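Local coordinates for molybdopterin synthase catalytic subunit (Helicobacter pylori, PDB 3RPF), which probably converts precursor Z into molybdopterin, building its dithiolene group with two sulfur atoms delivered by the small partner subunit MoaD, at residues W61-W65 with N110-F115; F33-V37 with A104-Y108; I46-D52 with L126-R131. One frame throughout, in Å; residues are numbered along the deposited sequence.

In the fold
Helix 101-118 serves two of the three contacts: contact 1 sets it against helix 55-71, and contact 2 sets it on strand 32-39, outermost in its sheet within this chain. Their centres lie about 12 Å apart, and they touch where Ile112 packs on Phe36 and Trp65 on Leu107. Contact 2 is the buried one, tight against the second subunit; contact 1 is partly buried, an aromatic cluster in which one carboxylate receives two indole NH groups. Contact 3 lies on the opposite side of the chain's centre from both, about 26 and 29 Å away between centres, in the separate antiparallel sheet. There backbone hydrogen bonds, an amide pair and a salt bridge replace the rings and the sulfur.

Contact 1: residues W61-W65 with N110-F115; sequences WFEKW and NFIEDF
Two antiparallel helices pack here through aromatic side chains, 61-65 from helix 55-71 and 110-115 from helix 101-118. The short axes run at 164° and approach to 11.9 Å, a wide spacing filled by rings. The nearest CA atoms are Trp65 CA-Phe111 CA (7.4 Å) and Phe62 CA-Phe115 CA (8.7 Å). Phe111, chi1 t, drives its edge into the face of Trp65 (Phe111 CD1 to Trp65 CG 3.7 Å, planes at 82°), while Phe111 CA sits 4.0 Å from the centroid of the Trp65 six-membered ring, a CH-pi contact. Phe62 CE1 meets Phe111 CZ at 3.5 Å; Trp61 CH2, chi1 t, reaches Phe111 CE1 at 3.6 Å and Phe115 CB at 3.7 Å. Trp65 chi1, -93° and between wells, brings its indole to Asp114 (chi1 t): Trp65 NE1 donates to Asp114 OD2 at 2.7 Å, nearly straight, and Trp61 NE1 weakly at 3.3 Å. Beneath, Phe62, Phe111 and Phe115 rest on Met78 of strand 74-82, a helix pair layered on a sheet in an alpha/beta fold.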
ATOM      1  N   TRP A  61     -12.554  14.202  11.235  1.00 37.21           N
ATOM      2  CA  TRP A  61     -11.132  13.891  11.057  1.00 37.53           C
ATOM      3  C   TRP A  61     -10.856  13.289   9.676  1.00 37.60           C
ATOM      4  O   TRP A  61      -9.942  13.720   8.956  1.00 36.99           O
ATOM      5  CB  TRP A  61     -10.645  12.917  12.156  1.00 32.77           C
ATOM      6  CG  TRP A  61      -9.188  12.535  11.999  1.00 41.32           C
ATOM      7  CD1 TRP A  61      -8.095  13.260  12.400  1.00 44.84           C
ATOM      8  CD2 TRP A  61      -8.667  11.344  11.379  1.00 39.29           C
ATOM      9  NE1 TRP A  61      -6.932  12.585  12.080  1.00 39.13           N
ATOM     10  CE2 TRP A  61      -7.258  11.411  11.448  1.00 39.12           C
ATOM     11  CE3 TRP A  61      -9.258  10.232  10.772  1.00 37.99           C
ATOM     12  CZ2 TRP A  61      -6.431  10.413  10.922  1.00 36.92           C
ATOM     13  CZ3 TRP A  61      -8.432   9.231  10.251  1.00 36.92           C
ATOM     14  CH2 TRP A  61      -7.037   9.330  10.335  1.00 30.76           C
ATOM     15  N   PHE A  62     -11.632  12.279   9.297  1.00 28.26           N
ATOM     16  CA  PHE A  62     -11.350  11.621   8.038  1.00 35.45           C
ATOM     17  C   PHE A  62     -11.686  12.541   6.870  1.00 39.69           C
ATOM     18  O   PHE A  62     -11.009  12.517   5.846  1.00 34.86           O
ATOM     19  CB  PHE A  62     -12.070  10.284   7.890  1.00 24.98           C
ATOM     20  CG  PHE A  62     -11.748   9.592   6.585  1.00 31.04           C
ATOM     21  CD1 PHE A  62     -10.530   8.959   6.415  1.00 31.41           C
ATOM     22  CD2 PHE A  62     -12.627   9.639   5.509  1.00 35.48           C
ATOM     23  CE1 PHE A  62     -10.198   8.346   5.205  1.00 32.97           C
ATOM     24  CE2 PHE A  62     -12.301   9.023   4.293  1.00 33.41           C
ATOM     25  CZ  PHE A  62     -11.087   8.381   4.148  1.00 31.29           C
ATOM     26  N   GLU A  63     -12.719  13.364   7.016  1.00 29.16           N
ATOM     27  CA  GLU A  63     -13.134  14.201   5.883  1.00 34.30           C
ATOM     28  C   GLU A  63     -12.015  15.157   5.487  1.00 34.12           C
ATOM     29  O   GLU A  63     -11.859  15.493   4.303  1.00 35.64           O
ATOM     30  CB  GLU A  63     -14.438  14.948   6.180  1.00 49.38           C
ATOM     31  CG  GLU A  63     -15.390  15.027   4.980  1.00 68.95           C
ATOM     32  CD  GLU A  63     -15.982  13.672   4.606  1.00 80.49           C
ATOM     33  OE1 GLU A  63     -15.892  12.738   5.434  1.00 85.20           O
ATOM     34  OE2 GLU A  63     -16.538  13.539   3.491  1.00 83.45           O
ATOM     35  N   LYS A  64     -11.218  15.590   6.465  1.00 33.63           N
ATOM     36  CA  LYS A  64     -10.058  16.432   6.154  1.00 34.33           C
ATOM     37  C   LYS A  64      -9.025  15.670   5.323  1.00 32.87           C
ATOM     38  O   LYS A  64      -8.431  16.230   4.411  1.00 34.49           O
ATOM     39  CB  LYS A  64      -9.411  16.980   7.423  1.00 32.05           C
ATOM     40  N   TRP A  65      -8.804  14.401   5.639  1.00 34.37           N
ATOM     41  CA  TRP A  65      -7.868  13.602   4.858  1.00 29.03           C
ATOM     42  C   TRP A  65      -8.416  13.337   3.461  1.00 32.56           C
ATOM     43  O   TRP A  65      -7.688  13.441   2.465  1.00 30.55           O
ATOM     44  CB  TRP A  65      -7.568  12.270   5.557  1.00 27.62           C
ATOM     45  CG  TRP A  65      -6.346  12.301   6.439  1.00 28.35           C
ATOM     46  CD1 TRP A  65      -6.318  12.249   7.811  1.00 34.61           C
ATOM     47  CD2 TRP A  65      -4.984  12.394   6.014  1.00 31.74           C
ATOM     48  NE1 TRP A  65      -5.017  12.299   8.258  1.00 34.10           N
ATOM     49  CE2 TRP A  65      -4.182  12.387   7.176  1.00 34.02           C
ATOM     50  CE3 TRP A  65      -4.358  12.465   4.759  1.00 32.93           C
ATOM     51  CZ2 TRP A  65      -2.786  12.456   7.117  1.00 37.93           C
ATOM     52  CZ3 TRP A  65      -2.976  12.533   4.709  1.00 31.91           C
ATOM     53  CH2 TRP A  65      -2.206  12.529   5.877  1.00 37.64           C
ATOM     54  N   ASN A 110       1.238   8.339   4.461  1.00 23.40           N
ATOM     55  CA  ASN A 110       0.976   9.404   5.423  1.00 28.31           C
ATOM     56  C   ASN A 110      -0.345   9.195   6.159  1.00 28.51           C
ATOM     57  O   ASN A 110      -0.432   9.390   7.373  1.00 28.54           O
ATOM     58  CB  ASN A 110       0.992  10.769   4.732  1.00 32.36           C
ATOM     59  CG  ASN A 110       2.382  11.169   4.255  1.00 40.63           C
ATOM     60  OD1 ASN A 110       3.389  10.679   4.763  1.00 43.27           O
ATOM     61  ND2 ASN A 110       2.437  12.066   3.279  1.00 37.43           N
ATOM     62  N   PHE A 111      -1.374   8.792   5.429  1.00 23.77           N
ATOM     63  CA  PHE A 111      -2.667   8.541   6.061  1.00 26.28           C
ATOM     64  C   PHE A 111      -2.606   7.439   7.106  1.00 32.78           C
ATOM     65  O   PHE A 111      -3.074   7.613   8.233  1.00 27.20           O
ATOM     66  CB  PHE A 111      -3.726   8.160   5.032  1.00 23.14           C
ATOM     67  CG  PHE A 111      -5.030   7.726   5.654  1.00 22.31           C
ATOM     68  CD1 PHE A 111      -5.852   8.659   6.267  1.00 29.98           C
ATOM     69  CD2 PHE A 111      -5.430   6.405   5.625  1.00 24.06           C
ATOM     70  CE1 PHE A 111      -7.050   8.290   6.839  1.00 29.25           C
ATOM     71  CE2 PHE A 111      -6.636   6.020   6.206  1.00 29.42           C
ATOM     72  CZ  PHE A 111      -7.445   6.976   6.816  1.00 32.19           C
ATOM     73  N   ILE A 112      -2.048   6.291   6.735  1.00 28.67           N
ATOM     74  CA  ILE A 112      -2.054   5.144   7.640  1.00 26.04           C
ATOM     75  C   ILE A 112      -1.351   5.473   8.950  1.00 24.82           C
ATOM     76  O   ILE A 112      -1.808   5.075  10.023  1.00 28.61           O
ATOM     77  CB  ILE A 112      -1.437   3.880   6.978  1.00 19.90           C
ATOM     78  CG1 ILE A 112      -2.246   3.501   5.740  1.00 21.00           C
ATOM     79  CG2 ILE A 112      -1.423   2.714   7.970  1.00 21.63           C
ATOM     80  CD1 ILE A 112      -1.637   2.355   4.927  1.00 22.43           C
ATOM     81  N   GLU A 113      -0.254   6.219   8.865  1.00 21.40           N
ATOM     82  CA  GLU A 113       0.507   6.600  10.056  1.00 26.82           C
ATOM     83  C   GLU A 113      -0.299   7.572  10.919  1.00 31.87           C
ATOM     84  O   GLU A 113      -0.364   7.421  12.137  1.00 33.72           O
ATOM     85  CB  GLU A 113       1.849   7.224   9.654  1.00 31.02           C
ATOM     86  CG  GLU A 113       2.693   7.783  10.812  1.00 41.49           C
ATOM     87  CD  GLU A 113       3.280   6.705  11.721  1.00 47.95           C
ATOM     88  OE1 GLU A 113       2.901   5.520  11.583  1.00 48.27           O
ATOM     89  OE2 GLU A 113       4.126   7.044  12.581  1.00 49.18           O
ATOM     90  N   ASP A 114      -0.926   8.557  10.286  1.00 29.19           N
ATOM     91  CA  ASP A 114      -1.759   9.504  11.024  1.00 27.44           C
ATOM     92  C   ASP A 114      -2.938   8.787  11.662  1.00 30.90           C
ATOM     93  O   ASP A 114      -3.295   9.057  12.813  1.00 32.54           O
ATOM     94  CB  ASP A 114      -2.256  10.614  10.109  1.00 27.79           C
ATOM     95  CG  ASP A 114      -2.749  11.826  10.889  1.00 35.81           C
ATOM     96  OD1 ASP A 114      -1.928  12.413  11.620  1.00 34.28           O
ATOM     97  OD2 ASP A 114      -3.937  12.193  10.779  1.00 34.19           O
ATOM     98  N   PHE A 115      -3.542   7.876  10.910  1.00 27.63           N
ATOM     99  CA  PHE A 115      -4.673   7.106  11.399  1.00 28.66           C
ATOM    100  C   PHE A 115      -4.327   6.355  12.687  1.00 30.10           C
ATOM    101  O   PHE A 115      -5.033   6.452  13.693  1.00 27.35           O
ATOM    102  CB  PHE A 115      -5.144   6.124  10.325  1.00 31.83           C
ATOM    103  CG  PHE A 115      -6.232   5.194  10.797  1.00 33.74           C
ATOM    104  CD1 PHE A 115      -7.556   5.540  10.658  1.00 31.14           C
ATOM    105  CD2 PHE A 115      -5.920   3.980  11.390  1.00 36.24           C
ATOM    106  CE1 PHE A 115      -8.564   4.700  11.101  1.00 36.11           C
ATOM    107  CE2 PHE A 115      -6.928   3.132  11.836  1.00 34.87           C
ATOM    108  CZ  PHE A 115      -8.249   3.501  11.686  1.00 28.91           C
TER

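Contact 2: residues F33-V37 with A104-Y108; sequences FCVFV and ALELY
A tyrosine hydroxyl bonds to the backbone of a beta strand: Tyr108 OH donates to Val35 O at 2.8 Å. Segment 33-37 of strand 32-39 is extended, and segment 104-108 of helix 101-118 lies over it almost parallel, the short axes 8.9 Å apart at 19°, with Cys34 CA and Leu105 CA the nearest pair at 6.9 Å. Tyr108, chi1 t and chi2 near 90°, points toward the strand and lays its ring across Cys34, whose CB is 4.0 Å from the ring centroid, over the face, in a CH-pi contact. With chi1 at -43°, Cys34 SG lies 3.6 Å from Leu105 CD2 and 4.2 Å from Ala104 CB, and sits obliquely 5.1 Å from the Tyr108 centroid. Phe36 points its CB toward the helix, 3.5 Å from Tyr108 OH, while its ring leads away. Val35 has its CB directed away from the helix, and its side chain packs on Leu18 of helix 14-27. Residues 33-37 pair in an antiparallel ladder with a strand of the second subunit, and Tyr108 meets Tyr108 of that subunit. The contact is thus helix-on-sheet packing at the MoaE dimer interface, where one sheet runs through both subunits.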
ATOM      1  N   PHE A  33      -3.522   1.873  -7.615  1.00 20.57           N
ATOM      2  CA  PHE A  33      -4.530   1.417  -6.657  1.00 26.46           C
ATOM      3  C   PHE A  33      -3.805   0.813  -5.455  1.00 25.48           C
ATOM      4  O   PHE A  33      -3.238  -0.282  -5.564  1.00 23.02           O
ATOM      5  CB  PHE A  33      -5.422   0.396  -7.381  1.00 22.95           C
ATOM      6  CG  PHE A  33      -6.556  -0.176  -6.551  1.00 29.70           C
ATOM      7  CD1 PHE A  33      -7.747   0.515  -6.405  1.00 33.38           C
ATOM      8  CD2 PHE A  33      -6.447  -1.435  -5.979  1.00 32.89           C
ATOM      9  CE1 PHE A  33      -8.802  -0.031  -5.671  1.00 30.43           C
ATOM     10  CE2 PHE A  33      -7.489  -1.988  -5.258  1.00 36.11           C
ATOM     11  CZ  PHE A  33      -8.673  -1.280  -5.099  1.00 32.26           C
ATOM     12  N   CYS A  34      -3.793   1.532  -4.326  1.00 20.74           N
ATOM     13  CA  CYS A  34      -3.136   1.052  -3.109  1.00 17.92           C
ATOM     14  C   CYS A  34      -4.141   0.679  -2.029  1.00 22.17           C
ATOM     15  O   CYS A  34      -5.001   1.485  -1.676  1.00 23.01           O
ATOM     16  CB  CYS A  34      -2.242   2.132  -2.527  1.00 17.80           C
ATOM     17  SG  CYS A  34      -1.265   3.034  -3.730  1.00 23.87           S
ATOM     18  N   VAL A  35      -3.997  -0.520  -1.470  1.00 20.80           N
ATOM     19  CA  VAL A  35      -4.918  -1.022  -0.458  1.00 18.21           C
ATOM     20  C   VAL A  35      -4.143  -1.442   0.782  1.00 22.00           C
ATOM     21  O   VAL A  35      -3.028  -1.977   0.684  1.00 24.94           O
ATOM     22  CB  VAL A  35      -5.686  -2.252  -0.964  1.00 27.80           C
ATOM     23  CG1 VAL A  35      -6.438  -2.913   0.179  1.00 29.42           C
ATOM     24  CG2 VAL A  35      -6.634  -1.865  -2.083  1.00 35.89           C
ATOM     25  N   PHE A  36      -4.723  -1.166   1.943  1.00 20.47           N
ATOM     26  CA  PHE A  36      -4.250  -1.736   3.188  1.00 22.07           C
ATOM     27  C   PHE A  36      -5.402  -2.440   3.882  1.00 25.37           C
ATOM     28  O   PHE A  36      -6.516  -1.917   3.937  1.00 24.22           O
ATOM     29  CB  PHE A  36      -3.692  -0.668   4.130  1.00 22.41           C
ATOM     30  CG  PHE A  36      -3.150  -1.238   5.407  1.00 22.69           C
ATOM     31  CD1 PHE A  36      -1.837  -1.695   5.477  1.00 30.31           C
ATOM     32  CD2 PHE A  36      -3.950  -1.357   6.524  1.00 23.02           C
ATOM     33  CE1 PHE A  36      -1.334  -2.237   6.648  1.00 33.47           C
ATOM     34  CE2 PHE A  36      -3.445  -1.906   7.712  1.00 26.00           C
ATOM     35  CZ  PHE A  36      -2.145  -2.342   7.765  1.00 30.39           C
ATOM     36  N   VAL A  37      -5.134  -3.625   4.414  1.00 20.02           N
ATOM     37  CA  VAL A  37      -6.135  -4.353   5.162  1.00 20.07           C
ATOM     38  C   VAL A  37      -5.534  -4.761   6.506  1.00 24.02           C
ATOM     39  O   VAL A  37      -4.487  -5.408   6.547  1.00 25.79           O
ATOM     40  CB  VAL A  37      -6.617  -5.601   4.418  1.00 29.22           C
ATOM     41  CG1 VAL A  37      -7.648  -6.368   5.283  1.00 30.30           C
ATOM     42  CG2 VAL A  37      -7.204  -5.209   3.064  1.00 27.89           C
ATOM     43  N   ALA A 104      -0.593   8.922  -4.883  1.00 22.78           N
ATOM     44  CA  ALA A 104      -1.405   7.881  -4.246  1.00 26.13           C
ATOM     45  C   ALA A 104      -0.602   7.146  -3.185  1.00 26.97           C
ATOM     46  O   ALA A 104      -1.103   6.865  -2.091  1.00 23.40           O
ATOM     47  CB  ALA A 104      -1.917   6.898  -5.282  1.00 27.00           C
ATOM     48  N   LEU A 105       0.641   6.814  -3.509  1.00 23.38           N
ATOM     49  CA  LEU A 105       1.493   6.105  -2.555  1.00 23.62           C
ATOM     50  C   LEU A 105       1.900   6.989  -1.374  1.00 24.80           C
ATOM     51  O   LEU A 105       2.046   6.503  -0.258  1.00 26.97           O
ATOM     52  CB  LEU A 105       2.747   5.573  -3.253  1.00 20.36           C
ATOM     53  CG  LEU A 105       2.527   4.314  -4.084  1.00 24.02           C
ATOM     54  CD1 LEU A 105       3.724   4.064  -5.007  1.00 34.31           C
ATOM     55  CD2 LEU A 105       2.308   3.136  -3.181  1.00 27.73           C
ATOM     56  N   GLU A 106       2.106   8.277  -1.623  1.00 25.65           N
ATOM     57  CA  GLU A 106       2.519   9.188  -0.563  1.00 28.72           C
ATOM     58  C   GLU A 106       1.379   9.400   0.425  1.00 28.14           C
ATOM     59  O   GLU A 106       1.580   9.326   1.635  1.00 32.42           O
ATOM     60  CB  GLU A 106       2.978  10.533  -1.144  1.00 27.43           C
ATOM     61  N   LEU A 107       0.176   9.645  -0.081  1.00 25.44           N
ATOM     62  CA  LEU A 107      -0.976   9.815   0.817  1.00 28.24           C
ATOM     63  C   LEU A 107      -1.244   8.545   1.624  1.00 25.91           C
ATOM     64  O   LEU A 107      -1.599   8.598   2.800  1.00 26.79           O
ATOM     65  CB  LEU A 107      -2.210  10.198   0.020  1.00 30.95           C
ATOM     66  CG  LEU A 107      -2.283  11.682  -0.311  1.00 40.85           C
ATOM     67  CD1 LEU A 107      -3.130  11.892  -1.544  1.00 43.47           C
ATOM     68  CD2 LEU A 107      -2.854  12.433   0.879  1.00 39.39           C
ATOM     69  N   TYR A 108      -1.062   7.401   0.979  1.00 23.45           N
ATOM     70  CA  TYR A 108      -1.327   6.107   1.602  1.00 23.54           C
ATOM     71  C   TYR A 108      -0.461   5.935   2.839  1.00 23.82           C
ATOM     72  O   TYR A 108      -0.974   5.654   3.921  1.00 23.82           O
ATOM     73  CB  TYR A 108      -1.013   5.039   0.576  1.00 21.60           C
ATOM     74  CG  TYR A 108      -1.055   3.582   0.992  1.00 24.16           C
ATOM     75  CD1 TYR A 108      -2.236   2.850   0.945  1.00 17.77           C
ATOM     76  CD2 TYR A 108       0.117   2.906   1.311  1.00 23.18           C
ATOM     77  CE1 TYR A 108      -2.256   1.490   1.276  1.00 17.47           C
ATOM     78  CE2 TYR A 108       0.110   1.561   1.631  1.00 19.67           C
ATOM     79  CZ  TYR A 108      -1.059   0.851   1.603  1.00 23.27           C
ATOM     80  OH  TYR A 108      -1.004  -0.506   1.908  1.00 22.54           O
TER

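Contact 3: residues I46-D52 with L126-R131; sequences IQGLSFD and LIHNKR
Leu126 (chi1 m, chi2 t) lies alongside strand 48-52, its CD2 4.1 Å from Ser50 CB and its CD1 3.9 Å from Leu49 O. It belongs to a beta hairpin, strands 121-127 and 130-133 joined by a type I' turn from Ile127 to Lys130, with His128 and Asn129 at positive phi, Ile127 N donating to Lys130 O and Lys130 N to Ile127 O, both at 2.8 Å. Strand 121-127 is the antiparallel neighbour of 48-53, but Gln47 (phi/psi -87/-23°) and Gly48 (159/-160°) together face Leu126, resembling a beta bulge: Gln47 N donates to Leu126 O and Leu126 N to Gly48 O, both at 2.8 Å. At Gly48 a CB would jam against the preceding carbonyl. Gln47 clasps the turn: its OE1 accepts from Asn129 N at 2.9 Å and its NE2 donates to Asn129 OD1 at 2.8 Å. Tyr124, a substrate-binding residue by similarity, makes a cation-pi contact with Arg131, and Phe51 and Asp52 pack on the MoaD chain. Arg131 reaches across strand 121-127 to strand 48-53, its guanidinium edge-on to its partners. Arg131 NH1 and NH2 each lie 3.2 Å from Asp52 OD1 in a salt bridge, and Arg131 NH2 donates to Ser50 OG at 2.6 Å.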
ATOM      1  N   ILE A  46      -6.486 -15.139  22.482  1.00 35.30           N
ATOM      2  CA  ILE A  46      -7.623 -14.240  22.356  1.00 37.73           C
ATOM      3  C   ILE A  46      -8.616 -14.795  21.351  1.00 37.80           C
ATOM      4  O   ILE A  46      -8.255 -15.588  20.477  1.00 36.76           O
ATOM      5  CB  ILE A  46      -7.208 -12.828  21.924  1.00 39.91           C
ATOM      6  CG1 ILE A  46      -6.703 -12.822  20.475  1.00 41.61           C
ATOM      7  CG2 ILE A  46      -6.162 -12.271  22.882  1.00 41.46           C
ATOM      8  CD1 ILE A  46      -6.487 -11.426  19.931  1.00 38.31           C
ATOM      9  N   GLN A  47      -9.869 -14.385  21.488  1.00 34.19           N
ATOM     10  CA  GLN A  47     -10.907 -14.768  20.540  1.00 33.53           C
ATOM     11  C   GLN A  47     -10.964 -13.796  19.370  1.00 33.74           C
ATOM     12  O   GLN A  47     -11.454 -14.132  18.287  1.00 33.83           O
ATOM     13  CB  GLN A  47     -12.266 -14.783  21.249  1.00 30.53           C
ATOM     14  CG  GLN A  47     -12.357 -15.809  22.359  1.00 32.43           C
ATOM     15  CD  GLN A  47     -13.487 -15.495  23.314  1.00 41.95           C
ATOM     16  OE1 GLN A  47     -13.537 -14.405  23.891  1.00 42.75           O
ATOM     17  NE2 GLN A  47     -14.414 -16.432  23.467  1.00 43.46           N
ATOM     18  N   GLY A  48     -10.466 -12.583  19.593  1.00 33.21           N
ATOM     19  CA  GLY A  48     -10.507 -11.548  18.568  1.00 31.19           C
ATOM     20  C   GLY A  48     -10.375 -10.189  19.226  1.00 37.69           C
ATOM     21  O   GLY A  48      -9.895 -10.087  20.363  1.00 35.78           O
ATOM     22  N   LEU A  49     -10.793  -9.142  18.521  1.00 35.35           N
ATOM     23  CA  LEU A  49     -10.712  -7.806  19.069  1.00 31.09           C
ATOM     24  C   LEU A  49     -12.093  -7.178  19.035  1.00 36.11           C
ATOM     25  O   LEU A  49     -12.998  -7.672  18.354  1.00 37.92           O
ATOM     26  CB  LEU A  49      -9.744  -6.941  18.262  1.00 31.83           C
ATOM     27  CG  LEU A  49      -8.301  -7.398  18.036  1.00 34.86           C
ATOM     28  CD1 LEU A  49      -7.617  -6.491  17.014  1.00 26.84           C
ATOM     29  CD2 LEU A  49      -7.499  -7.445  19.337  1.00 35.01           C
ATOM     30  N   SER A  50     -12.249  -6.081  19.766  1.00 30.32           N
ATOM     31  CA  SER A  50     -13.495  -5.327  19.743  1.00 29.53           C
ATOM     32  C   SER A  50     -13.160  -3.845  19.686  1.00 27.66           C
ATOM     33  O   SER A  50     -12.143  -3.408  20.235  1.00 35.03           O
ATOM     34  CB  SER A  50     -14.348  -5.640  20.962  1.00 34.75           C
ATOM     35  OG  SER A  50     -15.643  -5.087  20.806  1.00 35.05           O
ATOM     36  N   PHE A  51     -13.989  -3.067  18.999  1.00 28.63           N
ATOM     37  CA  PHE A  51     -13.690  -1.650  18.825  1.00 27.82           C
ATOM     38  C   PHE A  51     -14.844  -0.738  19.280  1.00 36.44           C
ATOM     39  O   PHE A  51     -16.018  -1.046  19.045  1.00 32.48           O
ATOM     40  CB  PHE A  51     -13.346  -1.355  17.366  1.00 28.75           C
ATOM     41  CG  PHE A  51     -12.134  -2.112  16.850  1.00 27.13           C
ATOM     42  CD1 PHE A  51     -10.853  -1.587  16.984  1.00 26.46           C
ATOM     43  CD2 PHE A  51     -12.286  -3.331  16.223  1.00 26.88           C
ATOM     44  CE1 PHE A  51      -9.733  -2.278  16.507  1.00 33.46           C
ATOM     45  CE2 PHE A  51     -11.165  -4.035  15.731  1.00 34.00           C
ATOM     46  CZ  PHE A  51      -9.896  -3.502  15.879  1.00 32.06           C
ATOM     47  N   ASP A  52     -14.505   0.364  19.951  1.00 29.61           N
ATOM     48  CA  ASP A  52     -15.434   1.491  20.110  1.00 31.33           C
ATOM     49  C   ASP A  52     -14.986   2.633  19.197  1.00 30.63           C
ATOM     50  O   ASP A  52     -13.783   2.858  19.018  1.00 28.92           O
ATOM     51  CB  ASP A  52     -15.456   2.002  21.545  1.00 34.49           C
ATOM     52  CG  ASP A  52     -16.087   1.023  22.519  1.00 38.03           C
ATOM     53  OD1 ASP A  52     -16.880   0.145  22.097  1.00 38.88           O
ATOM     54  OD2 ASP A  52     -15.780   1.141  23.727  1.00 39.20           O
ATOM     55  N   LEU A 126     -10.336  -9.490  23.025  1.00 33.20           N
ATOM     56  CA  LEU A 126     -11.450 -10.304  23.482  1.00 39.76           C
ATOM     57  C   LEU A 126     -10.875 -11.564  24.122  1.00 45.30           C
ATOM     58  O   LEU A 126     -10.344 -12.410  23.434  1.00 42.97           O
ATOM     59  CB  LEU A 126     -12.339 -10.710  22.314  1.00 41.75           C
ATOM     60  CG  LEU A 126     -13.411  -9.733  21.871  1.00 49.43           C
ATOM     61  CD1 LEU A 126     -14.385 -10.343  20.893  1.00 57.81           C
ATOM     62  CD2 LEU A 126     -14.108  -9.173  23.062  1.00 38.41           C
ATOM     63  N   ILE A 127     -10.985 -11.677  25.437  1.00 47.07           N
ATOM     64  CA  ILE A 127     -10.530 -12.860  26.157  1.00 44.10           C
ATOM     65  C   ILE A 127     -11.595 -13.358  27.113  1.00 46.04           C
ATOM     66  O   ILE A 127     -12.092 -12.598  27.900  1.00 48.68           O
ATOM     67  CB  ILE A 127      -9.277 -12.561  26.963  1.00 44.16           C
ATOM     68  CG1 ILE A 127      -8.397 -11.584  26.209  1.00 51.68           C
ATOM     69  CG2 ILE A 127      -8.505 -13.813  27.210  1.00 50.07           C
ATOM     70  CD1 ILE A 127      -7.044 -11.510  26.721  1.00 54.07           C
ATOM     71  N   HIS A 128     -11.918 -14.640  27.069  1.00 47.23           N
ATOM     72  CA  HIS A 128     -12.927 -15.193  27.964  1.00 58.73           C
ATOM     73  C   HIS A 128     -14.264 -14.490  27.804  1.00 53.04           C
ATOM     74  O   HIS A 128     -15.020 -14.395  28.755  1.00 51.05           O
ATOM     75  CB  HIS A 128     -12.470 -15.068  29.421  1.00 66.28           C
ATOM     76  CG  HIS A 128     -11.104 -15.623  29.671  1.00 75.79           C
ATOM     77  ND1 HIS A 128     -10.735 -16.892  29.282  1.00 78.27           N
ATOM     78  CD2 HIS A 128     -10.016 -15.079  30.269  1.00 79.80           C
ATOM     79  CE1 HIS A 128      -9.477 -17.108  29.631  1.00 82.97           C
ATOM     80  NE2 HIS A 128      -9.020 -16.024  30.230  1.00 82.32           N
ATOM     81  N   ASN A 129     -14.546 -13.999  26.600  1.00 56.39           N
ATOM     82  CA  ASN A 129     -15.778 -13.249  26.345  1.00 59.87           C
ATOM     83  C   ASN A 129     -15.788 -11.887  27.030  1.00 57.77           C
ATOM     84  O   ASN A 129     -16.825 -11.227  27.087  1.00 64.00           O
ATOM     85  CB  ASN A 129     -17.012 -14.063  26.758  1.00 62.92           C
ATOM     86  CG  ASN A 129     -17.061 -15.426  26.086  1.00 67.31           C
ATOM     87  OD1 ASN A 129     -16.679 -15.571  24.920  1.00 69.72           O
ATOM     88  ND2 ASN A 129     -17.525 -16.432  26.818  1.00 57.75           N
ATOM     89  N   LYS A 130     -14.633 -11.477  27.554  1.00 54.52           N
ATOM     90  CA  LYS A 130     -14.484 -10.162  28.179  1.00 57.34           C
ATOM     91  C   LYS A 130     -13.551  -9.260  27.363  1.00 50.85           C
ATOM     92  O   LYS A 130     -12.583  -9.738  26.770  1.00 55.01           O
ATOM     93  CB  LYS A 130     -13.957 -10.306  29.612  1.00 56.42           C
ATOM     94  N   ARG A 131     -13.849  -7.961  27.334  1.00 47.57           N
ATOM     95  CA  ARG A 131     -12.978  -6.977  26.687  1.00 43.00           C
ATOM     96  C   ARG A 131     -11.894  -6.501  27.649  1.00 48.59           C
ATOM     97  O   ARG A 131     -12.199  -6.074  28.764  1.00 50.77           O
ATOM     98  CB  ARG A 131     -13.772  -5.750  26.252  1.00 40.96           C
ATOM     99  CG  ARG A 131     -15.090  -6.035  25.558  1.00 48.37           C
ATOM    100  CD  ARG A 131     -15.851  -4.734  25.332  1.00 46.55           C
ATOM    101  NE  ARG A 131     -16.013  -4.408  23.916  1.00 39.08           N
ATOM    102  CZ  ARG A 131     -16.331  -3.198  23.461  1.00 37.98           C
ATOM    103  NH1 ARG A 131     -16.512  -2.193  24.307  1.00 35.21           N
ATOM    104  NH2 ARG A 131     -16.462  -2.986  22.158  1.00 37.46           N
TER
HETATM  105  O   HOH W   1     -18.630  -1.420  20.163  1.00 38.57           O